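Local coordinates for alpha-galactosidase (Lactobacillus brevis, PDB 3MI6), which probably hydrolyses terminal, non-reducing alpha-D-galactose residues from alpha-D-galactosides, as a glycoside hydrolase of family 36, at residues L523-F534 against M538-D549. Sequence-based numbering, arbitrary orientation.
Sequences LFESCASGGGRF and MMYYAPQAWTSD
Methyl CE of selenomethionine M539 sits over the centre of one face of the F534 ring, 3.7 Å from its centroid, a CH-pi contact. CG anti to the backbone N (chi1 -162°) brings the ring of F534 up to segment 538-549, where CD2 also lies 3.5 Å from CB of A545 and CE2 touches CG2 of T547. Beside it, selenomethionine M538 folds its bent chain so that CE packs 3.5 Å from CB of S526, while SE lies against NE of R533, whose guanidinium forms a salt bridge with E416. S526 also joins the backbones: its N donates to O of Q544, and its O accepts N of W546 at 2.9 Å, the parallel pairing of two barrel strands. The extended side chain of E525 takes a hydrogen bond on OE2 from NE2 of Q544 at 2.6 Å, the donor approaching from above the carboxylate plane, with carboxylate and amide planes turned 66° apart. OE1 lies near CA and CE3 of W546. The indole, on a side chain whose CB points toward segment 523-534, brings CD1 to 3.8 Å from SG of C527 and close to CA of G530; its NE1 donates in the ring plane to OD1 of D549. C527 is a predicted substrate-binding residue and D549 the predicted proton donor, whose OD2 accepts a hydrogen bond from NE1 of W200, also predicted to bind substrate; a water bridges O of S529 and N of D549. Strands 523-526 and 544-546, linked through the short helix 536-539 in a beta-alpha-beta unit, are adjacent in the eight-stranded TIM barrel: strand 475-478 flanks the first, strand 572-576 the second, and helices 500-518 and 553-566 pack against F524 and F534 respectively.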
ATOM      1  N   LEU D 523      -4.542  20.546  43.897  1.00 42.94           N
ATOM      2  CA  LEU D 523      -4.465  19.795  42.662  1.00 41.30           C
ATOM      3  C   LEU D 523      -5.011  20.656  41.529  1.00 41.69           C
ATOM      4  O   LEU D 523      -6.182  21.031  41.550  1.00 42.88           O
ATOM      5  CB  LEU D 523      -5.328  18.551  42.815  1.00 40.50           C
ATOM      6  CG  LEU D 523      -5.361  17.482  41.734  1.00 41.50           C
ATOM      7  CD1 LEU D 523      -3.960  17.200  41.183  1.00 39.51           C
ATOM      8  CD2 LEU D 523      -6.002  16.221  42.314  1.00 37.89           C
ATOM      9  N   PHE D 524      -4.165  20.987  40.556  1.00 40.28           N
ATOM     10  CA  PHE D 524      -4.616  21.698  39.363  1.00 38.22           C
ATOM     11  C   PHE D 524      -4.845  20.712  38.234  1.00 37.48           C
ATOM     12  O   PHE D 524      -3.933  19.981  37.839  1.00 36.85           O
ATOM     13  CB  PHE D 524      -3.602  22.759  38.915  1.00 37.26           C
ATOM     14  CG  PHE D 524      -3.531  23.944  39.816  1.00 36.96           C
ATOM     15  CD1 PHE D 524      -2.594  24.008  40.819  1.00 37.27           C
ATOM     16  CD2 PHE D 524      -4.411  24.991  39.666  1.00 40.56           C
ATOM     17  CE1 PHE D 524      -2.536  25.090  41.658  1.00 40.41           C
ATOM     18  CE2 PHE D 524      -4.359  26.087  40.515  1.00 41.83           C
ATOM     19  CZ  PHE D 524      -3.414  26.136  41.507  1.00 39.42           C
ATOM     20  N   GLU D 525      -6.082  20.680  37.746  1.00 38.05           N
ATOM     21  CA  GLU D 525      -6.407  20.011  36.495  1.00 38.53           C
ATOM     22  C   GLU D 525      -6.377  21.067  35.414  1.00 33.77           C
ATOM     23  O   GLU D 525      -7.141  22.011  35.447  1.00 34.26           O
ATOM     24  CB  GLU D 525      -7.778  19.300  36.541  1.00 39.02           C
ATOM     25  CG  GLU D 525      -8.080  18.481  35.263  1.00 42.05           C
ATOM     26  CD  GLU D 525      -9.031  17.269  35.460  1.00 47.74           C
ATOM     27  OE1 GLU D 525      -9.776  16.943  34.498  1.00 46.06           O
ATOM     28  OE2 GLU D 525      -9.035  16.629  36.546  1.00 46.35           O
ATOM     29  N   SER D 526      -5.452  20.912  34.479  1.00 36.70           N
ATOM     30  CA  SER D 526      -5.330  21.811  33.340  1.00 35.04           C
ATOM     31  C   SER D 526      -6.479  21.577  32.341  1.00 38.25           C
ATOM     32  O   SER D 526      -7.018  20.466  32.240  1.00 38.72           O
ATOM     33  CB  SER D 526      -3.966  21.613  32.689  1.00 31.32           C
ATOM     34  OG  SER D 526      -4.108  21.330  31.323  1.00 32.71           O
ATOM     35  N   CYS D 527      -6.883  22.622  31.624  1.00 36.96           N
ATOM     36  CA  CYS D 527      -7.985  22.481  30.682  1.00 37.07           C
ATOM     37  C   CYS D 527      -7.883  23.515  29.583  1.00 37.62           C
ATOM     38  O   CYS D 527      -7.334  24.584  29.793  1.00 37.58           O
ATOM     39  CB  CYS D 527      -9.321  22.622  31.413  1.00 39.62           C
ATOM     40  SG  CYS D 527     -10.781  22.216  30.427  1.00 44.74           S
ATOM     41  N   ALA D 528      -8.399  23.182  28.406  1.00 37.10           N
ATOM     42  CA  ALA D 528      -8.466  24.121  27.285  1.00 36.86           C
ATOM     43  C   ALA D 528      -9.527  23.646  26.306  1.00 38.01           C
ATOM     44  O   ALA D 528      -9.197  23.119  25.239  1.00 34.91           O
ATOM     45  CB  ALA D 528      -7.119  24.249  26.587  1.00 33.34           C
ATOM     46  N   SER D 529     -10.799  23.837  26.672  1.00 37.67           N
ATOM     47  CA  SER D 529     -11.910  23.321  25.883  1.00 36.87           C
ATOM     48  C   SER D 529     -11.702  21.824  25.690  1.00 37.55           C
ATOM     49  O   SER D 529     -11.927  21.283  24.604  1.00 36.43           O
ATOM     50  CB  SER D 529     -11.971  24.010  24.515  1.00 35.90           C
ATOM     51  OG  SER D 529     -12.612  25.263  24.588  1.00 37.68           O
ATOM     52  N   GLY D 530     -11.269  21.148  26.746  1.00 39.41           N
ATOM     53  CA  GLY D 530     -10.808  19.779  26.615  1.00 35.99           C
ATOM     54  C   GLY D 530      -9.314  19.809  26.416  1.00 35.57           C
ATOM     55  O   GLY D 530      -8.614  20.454  27.190  1.00 38.69           O
ATOM     56  N   GLY D 531      -8.818  19.154  25.375  1.00 35.07           N
ATOM     57  CA  GLY D 531      -7.380  18.956  25.241  1.00 36.57           C
ATOM     58  C   GLY D 531      -6.605  19.911  24.346  1.00 35.65           C
ATOM     59  O   GLY D 531      -5.691  19.500  23.643  1.00 34.39           O
ATOM     60  N   GLY D 532      -6.954  21.192  24.393  1.00 35.65           N
ATOM     61  CA  GLY D 532      -6.347  22.185  23.533  1.00 34.62           C
ATOM     62  C   GLY D 532      -4.990  22.677  24.013  1.00 37.34           C
ATOM     63  O   GLY D 532      -4.341  23.472  23.341  1.00 38.17           O
ATOM     64  N   ARG D 533      -4.561  22.230  25.188  1.00 39.01           N
ATOM     65  CA  ARG D 533      -3.213  22.540  25.659  1.00 38.57           C
ATOM     66  C   ARG D 533      -2.549  21.325  26.274  1.00 36.70           C
ATOM     67  O   ARG D 533      -1.657  21.452  27.088  1.00 39.46           O
ATOM     68  CB  ARG D 533      -3.229  23.691  26.661  1.00 39.76           C
ATOM     69  CG  ARG D 533      -2.946  25.030  26.042  1.00 37.67           C
ATOM     70  CD  ARG D 533      -2.079  25.853  26.947  1.00 39.72           C
ATOM     71  NE  ARG D 533      -2.770  26.279  28.167  1.00 44.81           N
ATOM     72  CZ  ARG D 533      -3.173  27.525  28.410  1.00 42.57           C
ATOM     73  NH1 ARG D 533      -2.971  28.487  27.507  1.00 39.64           N
ATOM     74  NH2 ARG D 533      -3.782  27.803  29.555  1.00 39.26           N
ATOM     75  N   PHE D 534      -2.980  20.147  25.856  1.00 35.38           N
ATOM     76  CA  PHE D 534      -2.543  18.918  26.477  1.00 36.00           C
ATOM     77  C   PHE D 534      -1.056  18.667  26.223  1.00 36.14           C
ATOM     78  O   PHE D 534      -0.701  17.953  25.270  1.00 34.41           O
ATOM     79  CB  PHE D 534      -3.366  17.763  25.907  1.00 36.05           C
ATOM     80  CG  PHE D 534      -3.330  16.528  26.743  1.00 32.28           C
ATOM     81  CD1 PHE D 534      -2.271  15.665  26.662  1.00 28.73           C
ATOM     82  CD2 PHE D 534      -4.368  16.247  27.619  1.00 32.91           C
ATOM     83  CE1 PHE D 534      -2.241  14.542  27.437  1.00 32.63           C
ATOM     84  CE2 PHE D 534      -4.354  15.126  28.402  1.00 32.56           C
ATOM     85  CZ  PHE D 534      -3.289  14.264  28.314  1.00 35.76           C
HETATM   86  N   MSE D 538       2.326  21.922  30.731  1.00 34.68           N
HETATM   87  CA  MSE D 538       1.330  22.078  31.776  1.00 34.57           C
HETATM   88  C   MSE D 538       1.407  20.988  32.839  1.00 36.81           C
HETATM   89  O   MSE D 538       1.019  21.225  33.980  1.00 35.49           O
HETATM   90  CB  MSE D 538      -0.059  22.103  31.162  1.00 34.46           C
HETATM   91  CG  MSE D 538      -0.209  23.135  30.083  1.00 37.44           C
HETATM   92 SE   MSE D 538      -0.564  24.917  30.829  1.00 62.35          SE
HETATM   93  CE  MSE D 538      -2.253  24.539  31.731  1.00 41.77           C
HETATM   94  N   MSE D 539       1.903  19.805  32.462  1.00 34.00           N
HETATM   95  CA  MSE D 539       2.019  18.687  33.386  1.00 35.65           C
HETATM   96  C   MSE D 539       3.046  18.953  34.493  1.00 39.55           C
HETATM   97  O   MSE D 539       2.978  18.358  35.574  1.00 39.94           O
HETATM   98  CB  MSE D 539       2.401  17.393  32.650  1.00 40.74           C
HETATM   99  CG  MSE D 539       1.458  16.969  31.519  1.00 42.59           C
HETATM  100 SE   MSE D 539      -0.440  16.804  32.008  1.00 57.88          SE
HETATM  101  CE  MSE D 539      -1.157  16.858  30.203  1.00 38.57           C
ATOM    102  N   TYR D 540       4.011  19.824  34.214  1.00 35.84           N
ATOM    103  CA  TYR D 540       4.980  20.210  35.219  1.00 34.45           C
ATOM    104  C   TYR D 540       4.264  20.790  36.433  1.00 37.04           C
ATOM    105  O   TYR D 540       4.611  20.489  37.568  1.00 38.08           O
ATOM    106  CB  TYR D 540       5.938  21.227  34.631  1.00 34.58           C
ATOM    107  CG  TYR D 540       6.953  21.775  35.600  1.00 37.90           C
ATOM    108  CD1 TYR D 540       6.672  22.908  36.349  1.00 37.89           C
ATOM    109  CD2 TYR D 540       8.205  21.185  35.742  1.00 35.91           C
ATOM    110  CE1 TYR D 540       7.590  23.421  37.218  1.00 38.82           C
ATOM    111  CE2 TYR D 540       9.137  21.697  36.610  1.00 35.70           C
ATOM    112  CZ  TYR D 540       8.825  22.820  37.350  1.00 38.73           C
ATOM    113  OH  TYR D 540       9.737  23.364  38.236  1.00 40.19           O
ATOM    114  N   TYR D 541       3.242  21.599  36.177  1.00 37.24           N
ATOM    115  CA  TYR D 541       2.510  22.311  37.215  1.00 35.55           C
ATOM    116  C   TYR D 541       1.244  21.568  37.586  1.00 38.64           C
ATOM    117  O   TYR D 541       0.944  21.401  38.764  1.00 39.68           O
ATOM    118  CB  TYR D 541       2.118  23.702  36.713  1.00 37.04           C
ATOM    119  CG  TYR D 541       3.287  24.610  36.457  1.00 38.72           C
ATOM    120  CD1 TYR D 541       3.925  25.245  37.512  1.00 39.55           C
ATOM    121  CD2 TYR D 541       3.753  24.846  35.165  1.00 37.48           C
ATOM    122  CE1 TYR D 541       5.001  26.081  37.303  1.00 38.70           C
ATOM    123  CE2 TYR D 541       4.837  25.693  34.945  1.00 39.00           C
ATOM    124  CZ  TYR D 541       5.450  26.304  36.030  1.00 39.80           C
ATOM    125  OH  TYR D 541       6.515  27.145  35.871  1.00 40.93           O
ATOM    126  N   ALA D 542       0.492  21.158  36.561  1.00 38.67           N
ATOM    127  CA  ALA D 542      -0.783  20.454  36.711  1.00 37.64           C
ATOM    128  C   ALA D 542      -0.622  19.013  36.231  1.00 40.54           C
ATOM    129  O   ALA D 542      -0.493  18.771  35.029  1.00 42.53           O
ATOM    130  CB  ALA D 542      -1.856  21.155  35.900  1.00 35.26           C
ATOM    131  N   PRO D 543      -0.646  18.044  37.162  1.00 38.95           N
ATOM    132  CA  PRO D 543      -0.269  16.661  36.845  1.00 35.67           C
ATOM    133  C   PRO D 543      -1.281  15.968  35.946  1.00 36.37           C
ATOM    134  O   PRO D 543      -1.006  14.885  35.441  1.00 37.38           O
ATOM    135  CB  PRO D 543      -0.259  15.994  38.210  1.00 37.19           C
ATOM    136  CG  PRO D 543      -1.328  16.737  38.964  1.00 38.53           C
ATOM    137  CD  PRO D 543      -1.154  18.177  38.538  1.00 39.27           C
ATOM    138  N   GLN D 544      -2.438  16.578  35.735  1.00 36.91           N
ATOM    139  CA  GLN D 544      -3.452  15.951  34.889  1.00 40.01           C
ATOM    140  C   GLN D 544      -4.204  16.976  34.055  1.00 39.10           C
ATOM    141  O   GLN D 544      -4.367  18.118  34.473  1.00 38.14           O
ATOM    142  CB  GLN D 544      -4.427  15.127  35.729  1.00 36.82           C
ATOM    143  CG  GLN D 544      -5.387  15.932  36.565  1.00 36.39           C
ATOM    144  CD  GLN D 544      -6.040  15.059  37.600  1.00 40.98           C
ATOM    145  OE1 GLN D 544      -5.415  14.136  38.121  1.00 39.25           O
ATOM    146  NE2 GLN D 544      -7.302  15.328  37.899  1.00 41.29           N
ATOM    147  N   ALA D 545      -4.654  16.567  32.873  1.00 35.83           N
ATOM    148  CA  ALA D 545      -5.391  17.474  32.009  1.00 36.69           C
ATOM    149  C   ALA D 545      -6.765  16.898  31.702  1.00 37.44           C
ATOM    150  O   ALA D 545      -6.951  15.683  31.765  1.00 38.08           O
ATOM    151  CB  ALA D 545      -4.615  17.731  30.727  1.00 35.06           C
ATOM    152  N   TRP D 546      -7.733  17.766  31.411  1.00 38.54           N
ATOM    153  CA  TRP D 546      -9.035  17.331  30.904  1.00 38.04           C
ATOM    154  C   TRP D 546      -8.854  16.962  29.427  1.00 37.51           C
ATOM    155  O   TRP D 546      -8.737  17.835  28.570  1.00 37.60           O
ATOM    156  CB  TRP D 546     -10.078  18.439  31.082  1.00 37.90           C
ATOM    157  CG  TRP D 546     -11.453  18.064  30.595  1.00 38.36           C
ATOM    158  CD1 TRP D 546     -12.259  18.789  29.764  1.00 36.99           C
ATOM    159  CD2 TRP D 546     -12.173  16.857  30.896  1.00 39.43           C
ATOM    160  NE1 TRP D 546     -13.444  18.113  29.538  1.00 35.44           N
ATOM    161  CE2 TRP D 546     -13.414  16.928  30.222  1.00 37.04           C
ATOM    162  CE3 TRP D 546     -11.893  15.729  31.678  1.00 38.80           C
ATOM    163  CZ2 TRP D 546     -14.366  15.917  30.307  1.00 38.40           C
ATOM    164  CZ3 TRP D 546     -12.839  14.726  31.757  1.00 39.03           C
ATOM    165  CH2 TRP D 546     -14.061  14.824  31.072  1.00 38.32           C
ATOM    166  N   THR D 547      -8.823  15.665  29.136  1.00 36.42           N
ATOM    167  CA  THR D 547      -8.317  15.172  27.854  1.00 35.09           C
ATOM    168  C   THR D 547      -9.098  15.643  26.630  1.00 34.32           C
ATOM    169  O   THR D 547      -8.512  16.045  25.628  1.00 33.79           O
ATOM    170  CB  THR D 547      -8.257  13.644  27.856  1.00 35.08           C
ATOM    171  OG1 THR D 547      -7.821  13.207  29.146  1.00 38.42           O
ATOM    172  CG2 THR D 547      -7.293  13.126  26.782  1.00 31.07           C
ATOM    173  N   SER D 548     -10.418  15.563  26.709  1.00 34.65           N
ATOM    174  CA  SER D 548     -11.282  16.054  25.645  1.00 34.87           C
ATOM    175  C   SER D 548     -12.621  16.471  26.229  1.00 33.67           C
ATOM    176  O   SER D 548     -13.078  15.884  27.199  1.00 33.69           O
ATOM    177  CB  SER D 548     -11.504  14.962  24.589  1.00 31.74           C
ATOM    178  OG  SER D 548     -12.291  15.448  23.513  1.00 30.08           O
ATOM    179  N   ASP D 549     -13.242  17.481  25.639  1.00 32.58           N
ATOM    180  CA  ASP D 549     -14.623  17.798  25.950  1.00 34.82           C
ATOM    181  C   ASP D 549     -15.537  16.684  25.479  1.00 38.14           C
ATOM    182  O   ASP D 549     -16.646  16.510  25.994  1.00 43.19           O
ATOM    183  CB  ASP D 549     -15.047  19.103  25.299  1.00 35.25           C
ATOM    184  CG  ASP D 549     -14.998  20.258  26.257  1.00 37.58           C
ATOM    185  OD1 ASP D 549     -14.952  19.984  27.476  1.00 33.77           O
ATOM    186  OD2 ASP D 549     -14.996  21.430  25.790  1.00 40.95           O
TER
HETATM  187  O   HOH W   1      -1.165  20.912  40.585  1.00 38.29           O
HETATM  188  O   HOH W   2     -12.404  18.781  23.481  1.00 34.04           O